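Local coordinates for lipoprotein (PDB 3O0Y), which is a putative lipoprotein of uncertain function, related by family to metallopeptidases and possibly a peptidase-like enzyme or lipid-binding protein, at residues L360-A372 with G431-G443. Sequence-based numbering, arbitrary orientation.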
loop_
_atom_site.group_PDB
_atom_site.type_symbol
_atom_site.label_atom_id
_atom_site.label_comp_id
_atom_site.label_asym_id
_atom_site.label_seq_id
_atom_site.Cartn_x
_atom_site.Cartn_y
_atom_site.Cartn_z
ATOM N N LEU A 360 19.548 11.736 -4.384
ATOM C CA LEU A 360 19.632 10.839 -3.229
ATOM C C LEU A 360 20.224 11.528 -1.996
ATOM O O LEU A 360 19.737 11.302 -0.885
ATOM C CB LEU A 360 20.414 9.582 -3.583
ATOM C CG LEU A 360 19.666 8.577 -4.510
ATOM C CD1 LEU A 360 20.707 7.574 -5.101
ATOM C CD2 LEU A 360 18.569 7.882 -3.823
ATOM N N SER A 361 21.206 12.409 -2.210
ATOM C CA SER A 361 21.789 13.182 -1.105
ATOM C C SER A 361 20.788 14.148 -0.548
ATOM O O SER A 361 20.703 14.362 0.678
ATOM C CB SER A 361 23.051 13.955 -1.531
ATOM O OG SER A 361 23.974 12.937 -1.957
ATOM N N ASP A 362 20.053 14.779 -1.438
ATOM C CA ASP A 362 18.985 15.691 -0.981
ATOM C C ASP A 362 17.940 14.990 -0.125
ATOM O O ASP A 362 17.565 15.487 0.994
ATOM C CB ASP A 362 18.269 16.389 -2.156
ATOM C CG ASP A 362 19.137 17.485 -2.844
ATOM O OD1 ASP A 362 20.219 17.931 -2.295
ATOM O OD2 ASP A 362 18.693 17.936 -3.947
ATOM N N ILE A 363 17.456 13.843 -0.597
ATOM C CA ILE A 363 16.526 13.009 0.199
ATOM C C ILE A 363 17.053 12.678 1.572
ATOM O O ILE A 363 16.355 12.844 2.592
ATOM C CB ILE A 363 16.249 11.634 -0.424
ATOM C CG1 ILE A 363 15.302 11.804 -1.512
ATOM C CG2 ILE A 363 15.558 10.691 0.689
ATOM C CD1 ILE A 363 15.141 10.420 -2.286
ATOM N N ASN A 364 18.281 12.197 1.624
ATOM C CA ASN A 364 18.862 11.828 2.874
ATOM C C ASN A 364 18.975 13.046 3.818
ATOM O O ASN A 364 18.711 12.934 5.003
ATOM C CB ASN A 364 20.184 11.022 2.693
ATOM C CG ASN A 364 19.896 9.547 2.228
ATOM O OD1 ASN A 364 19.321 8.857 2.990
ATOM N ND2 ASN A 364 20.005 9.198 0.880
ATOM N N GLY A 365 19.332 14.207 3.297
ATOM C CA GLY A 365 19.365 15.409 4.059
ATOM C C GLY A 365 17.986 15.824 4.581
ATOM O O GLY A 365 17.864 16.311 5.734
ATOM N N TYR A 366 16.967 15.649 3.753
ATOM C CA TYR A 366 15.627 15.992 4.197
ATOM C C TYR A 366 15.212 15.136 5.391
ATOM O O TYR A 366 14.533 15.643 6.320
ATOM C CB TYR A 366 14.575 15.891 3.096
ATOM C CG TYR A 366 14.757 16.777 1.884
ATOM C CD1 TYR A 366 15.351 18.030 1.983
ATOM C CD2 TYR A 366 14.352 16.336 0.630
ATOM C CE1 TYR A 366 15.539 18.808 0.848
ATOM C CE2 TYR A 366 14.505 17.117 -0.516
ATOM C CZ TYR A 366 15.116 18.363 -0.397
ATOM O OH TYR A 366 15.295 19.213 -1.497
ATOM N N ILE A 367 15.479 13.831 5.312
ATOM C CA ILE A 367 15.115 12.879 6.418
ATOM C C ILE A 367 15.819 13.289 7.672
ATOM O O ILE A 367 15.179 13.393 8.729
ATOM C CB ILE A 367 15.421 11.430 6.051
ATOM C CG1 ILE A 367 14.598 11.048 4.865
ATOM C CG2 ILE A 367 15.140 10.479 7.279
ATOM C CD1 ILE A 367 14.935 9.673 4.317
ATOM N N THR A 368 17.128 13.557 7.604
ATOM C CA THR A 368 17.901 13.893 8.772
ATOM C C THR A 368 17.367 15.157 9.450
ATOM O O THR A 368 17.260 15.217 10.710
ATOM C CB THR A 368 19.414 14.054 8.386
ATOM O OG1 THR A 368 19.840 12.807 7.836
ATOM C CG2 THR A 368 20.265 14.473 9.584
ATOM N N GLU A 369 17.144 16.190 8.640
ATOM C CA GLU A 369 16.686 17.456 9.160
ATOM C C GLU A 369 15.312 17.326 9.832
ATOM O O GLU A 369 15.118 17.815 10.915
ATOM C CB GLU A 369 16.662 18.496 8.052
ATOM C CG GLU A 369 16.060 19.836 8.451
ATOM C CD GLU A 369 15.873 20.744 7.178
ATOM O OE1 GLU A 369 15.349 20.280 6.082
ATOM O OE2 GLU A 369 16.345 21.892 7.270
ATOM N N VAL A 370 14.331 16.743 9.157
ATOM C CA VAL A 370 12.975 16.708 9.713
ATOM C C VAL A 370 12.933 15.846 10.973
ATOM O O VAL A 370 12.208 16.134 11.879
ATOM C CB VAL A 370 11.915 16.270 8.686
ATOM C CG1 VAL A 370 12.036 14.724 8.265
ATOM C CG2 VAL A 370 10.503 16.645 9.223
ATOM N N THR A 371 13.708 14.762 11.008
ATOM C CA THR A 371 13.633 13.838 12.129
ATOM C C THR A 371 14.139 14.503 13.373
ATOM O O THR A 371 13.557 14.363 14.446
ATOM C CB THR A 371 14.468 12.573 11.821
ATOM O OG1 THR A 371 13.958 11.963 10.644
ATOM C CG2 THR A 371 14.430 11.550 13.001
ATOM N N ALA A 372 15.135 15.364 13.188
ATOM C CA ALA A 372 15.663 16.168 14.296
ATOM C C ALA A 372 14.708 17.257 14.727
ATOM O O ALA A 372 14.453 17.452 15.924
ATOM C CB ALA A 372 17.005 16.808 13.881
ATOM N N GLY A 431 8.998 18.795 -5.677
ATOM C CA GLY A 431 8.128 17.735 -5.181
ATOM C C GLY A 431 8.757 16.712 -4.251
ATOM O O GLY A 431 8.062 15.856 -3.672
ATOM N N LEU A 432 10.071 16.798 -4.083
ATOM C CA LEU A 432 10.779 15.775 -3.343
ATOM C C LEU A 432 10.643 15.839 -1.829
ATOM O O LEU A 432 10.666 14.791 -1.190
ATOM C CB LEU A 432 12.225 15.766 -3.780
ATOM C CG LEU A 432 13.134 14.657 -3.279
ATOM C CD1 LEU A 432 12.607 13.278 -3.715
ATOM C CD2 LEU A 432 14.637 14.867 -3.858
ATOM N N LYS A 433 10.591 17.030 -1.239
ATOM C CA LYS A 433 10.420 17.113 0.207
ATOM C C LYS A 433 9.115 16.443 0.599
ATOM O O LYS A 433 9.101 15.536 1.461
ATOM C CB LYS A 433 10.431 18.577 0.697
ATOM C CG LYS A 433 11.775 19.159 0.936
ATOM C CD LYS A 433 11.592 20.615 1.520
ATOM C CE LYS A 433 12.856 21.311 1.792
ATOM N NZ LYS A 433 12.679 22.744 2.167
ATOM N N THR A 434 7.995 16.788 -0.075
ATOM C CA THR A 434 6.720 16.258 0.393
ATOM C C THR A 434 6.673 14.742 0.266
ATOM O O THR A 434 6.145 14.031 1.137
ATOM C CB THR A 434 5.515 16.974 -0.228
ATOM O OG1 THR A 434 4.400 16.812 0.684
ATOM C CG2 THR A 434 5.220 16.480 -1.670
ATOM N N LEU A 435 7.255 14.229 -0.823
ATOM C CA LEU A 435 7.308 12.762 -1.039
ATOM C C LEU A 435 8.106 12.122 0.080
ATOM O O LEU A 435 7.741 11.064 0.612
ATOM C CB LEU A 435 7.887 12.447 -2.373
ATOM C CG LEU A 435 8.003 10.965 -2.707
ATOM C CD1 LEU A 435 6.535 10.390 -2.778
ATOM C CD2 LEU A 435 8.764 10.782 -4.021
ATOM N N THR A 436 9.196 12.782 0.450
ATOM C CA THR A 436 10.101 12.244 1.435
ATOM C C THR A 436 9.480 12.247 2.854
ATOM O O THR A 436 9.665 11.281 3.664
ATOM C CB THR A 436 11.431 12.978 1.390
ATOM O OG1 THR A 436 12.051 12.794 0.100
ATOM C CG2 THR A 436 12.338 12.591 2.540
ATOM N N TYR A 437 8.696 13.292 3.147
ATOM C CA TYR A 437 7.949 13.292 4.386
ATOM C C TYR A 437 6.873 12.278 4.437
ATOM O O TYR A 437 6.625 11.645 5.490
ATOM C CB TYR A 437 7.451 14.703 4.719
ATOM C CG TYR A 437 8.510 15.792 4.725
ATOM C CD1 TYR A 437 9.817 15.578 5.175
ATOM C CD2 TYR A 437 8.228 17.060 4.225
ATOM C CE1 TYR A 437 10.745 16.537 5.128
ATOM C CE2 TYR A 437 9.148 18.033 4.240
ATOM C CZ TYR A 437 10.415 17.793 4.663
ATOM O OH TYR A 437 11.399 18.795 4.580
ATOM N N HIS A 438 6.195 12.065 3.308
ATOM C CA HIS A 438 5.159 11.095 3.186
ATOM C C HIS A 438 5.647 9.666 3.372
ATOM O O HIS A 438 5.039 8.901 4.158
ATOM C CB HIS A 438 4.607 11.227 1.800
ATOM C CG HIS A 438 3.469 10.307 1.498
ATOM N ND1 HIS A 438 3.621 9.012 1.114
ATOM C CD2 HIS A 438 2.127 10.480 1.664
ATOM C CE1 HIS A 438 2.455 8.481 0.819
ATOM N NE2 HIS A 438 1.513 9.312 1.239
ATOM N N GLU A 439 6.786 9.344 2.756
ATOM C CA GLU A 439 7.270 7.957 2.735
ATOM C C GLU A 439 8.021 7.592 3.984
ATOM O O GLU A 439 7.989 6.433 4.468
ATOM C CB GLU A 439 8.082 7.675 1.492
ATOM C CG GLU A 439 7.355 7.804 0.112
ATOM C CD GLU A 439 6.212 6.889 -0.122
ATOM O OE1 GLU A 439 5.907 6.054 0.712
ATOM O OE2 GLU A 439 5.607 7.060 -1.200
ATOM N N ALA A 440 8.800 8.529 4.463
ATOM C CA ALA A 440 9.690 8.279 5.588
ATOM C C ALA A 440 9.167 8.911 6.853
ATOM O O ALA A 440 8.232 8.331 7.436
ATOM C CB ALA A 440 11.133 8.608 5.235
ATOM N N ASN A 441 9.780 9.969 7.379
ATOM C CA ASN A 441 9.391 10.628 8.570
ATOM C C ASN A 441 8.854 12.053 8.299
ATOM O O ASN A 441 9.460 12.788 7.519
ATOM C CB ASN A 441 10.597 10.783 9.467
ATOM C CG ASN A 441 11.184 9.398 9.870
ATOM O OD1 ASN A 441 10.440 8.370 9.878
ATOM N ND2 ASN A 441 12.435 9.387 10.248
ATOM N N PRO A 442 7.757 12.412 8.939
ATOM C CA PRO A 442 6.930 11.770 9.963
ATOM C C PRO A 442 5.800 10.902 9.391
ATOM O O PRO A 442 4.946 10.463 10.188
ATOM C CB PRO A 442 6.282 12.983 10.669
ATOM C CG PRO A 442 6.484 14.079 9.788
ATOM C CD PRO A 442 7.321 13.799 8.660
ATOM N N GLY A 443 5.918 10.504 8.133
ATOM C CA GLY A 443 4.891 9.683 7.477
ATOM C C GLY A 443 4.940 8.159 7.679
ATOM O O GLY A 443 4.992 7.681 8.802
HETATM O O HOH W 1 13.727 18.241 5.828
HETATM O O HOH W 2 13.725 22.260 5.182
#
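Tyr366 of helix 353-373 is a knob in a hole formed by Leu432, Lys433, Thr436 and Tyr437 on the short helix 432-439, whose last residues, His438 and Glu439, begin an HE...H sequence completed by His444 that recalls the metallopeptidase HExxH motif but is more widely spaced. The short helical segments cross at -58°, their axes 9.7 Å apart. Lys433 CG stands over the centre of the Tyr366 ring, 3.5 Å from the centroid, in a CH-pi contact only 6° off the ring normal; beyond it the extended lysine chain carries NZ to a salt bridge with Asp490. Leu432 CG lies in the ring plane at the edge, 3.9 Å from Tyr366 CE2, and Ile363 CG1 packs crosswise on Leu432 CD1. Further along the helix, Ile367 CG1 meets Thr436 CG2 at 3.6 Å. Thr436 OG1 lies beside its own backbone N (chi1 -62°) and bonds Leu432 O, with Tyr417 as a further partner, while CG2, anti to that N, faces Ile367. Val370 approaches the Tyr437 ring obliquely, with CB 3.8 Å from CE1. One water ties the two helices together, donating to Tyr366 O and to Glu369 OE1 (2.6 Å) and accepting from Tyr437 OH (2.7 Å). With an alanine in place of Tyr366, Lys433 CG would probably lose the ring face it packs on and the hole among the four residues be left unfilled. Apolar packing therefore seats the helix bearing His438 and Glu439, while a bridging water takes the proton of Tyr437 OH and donates to Tyr366 O.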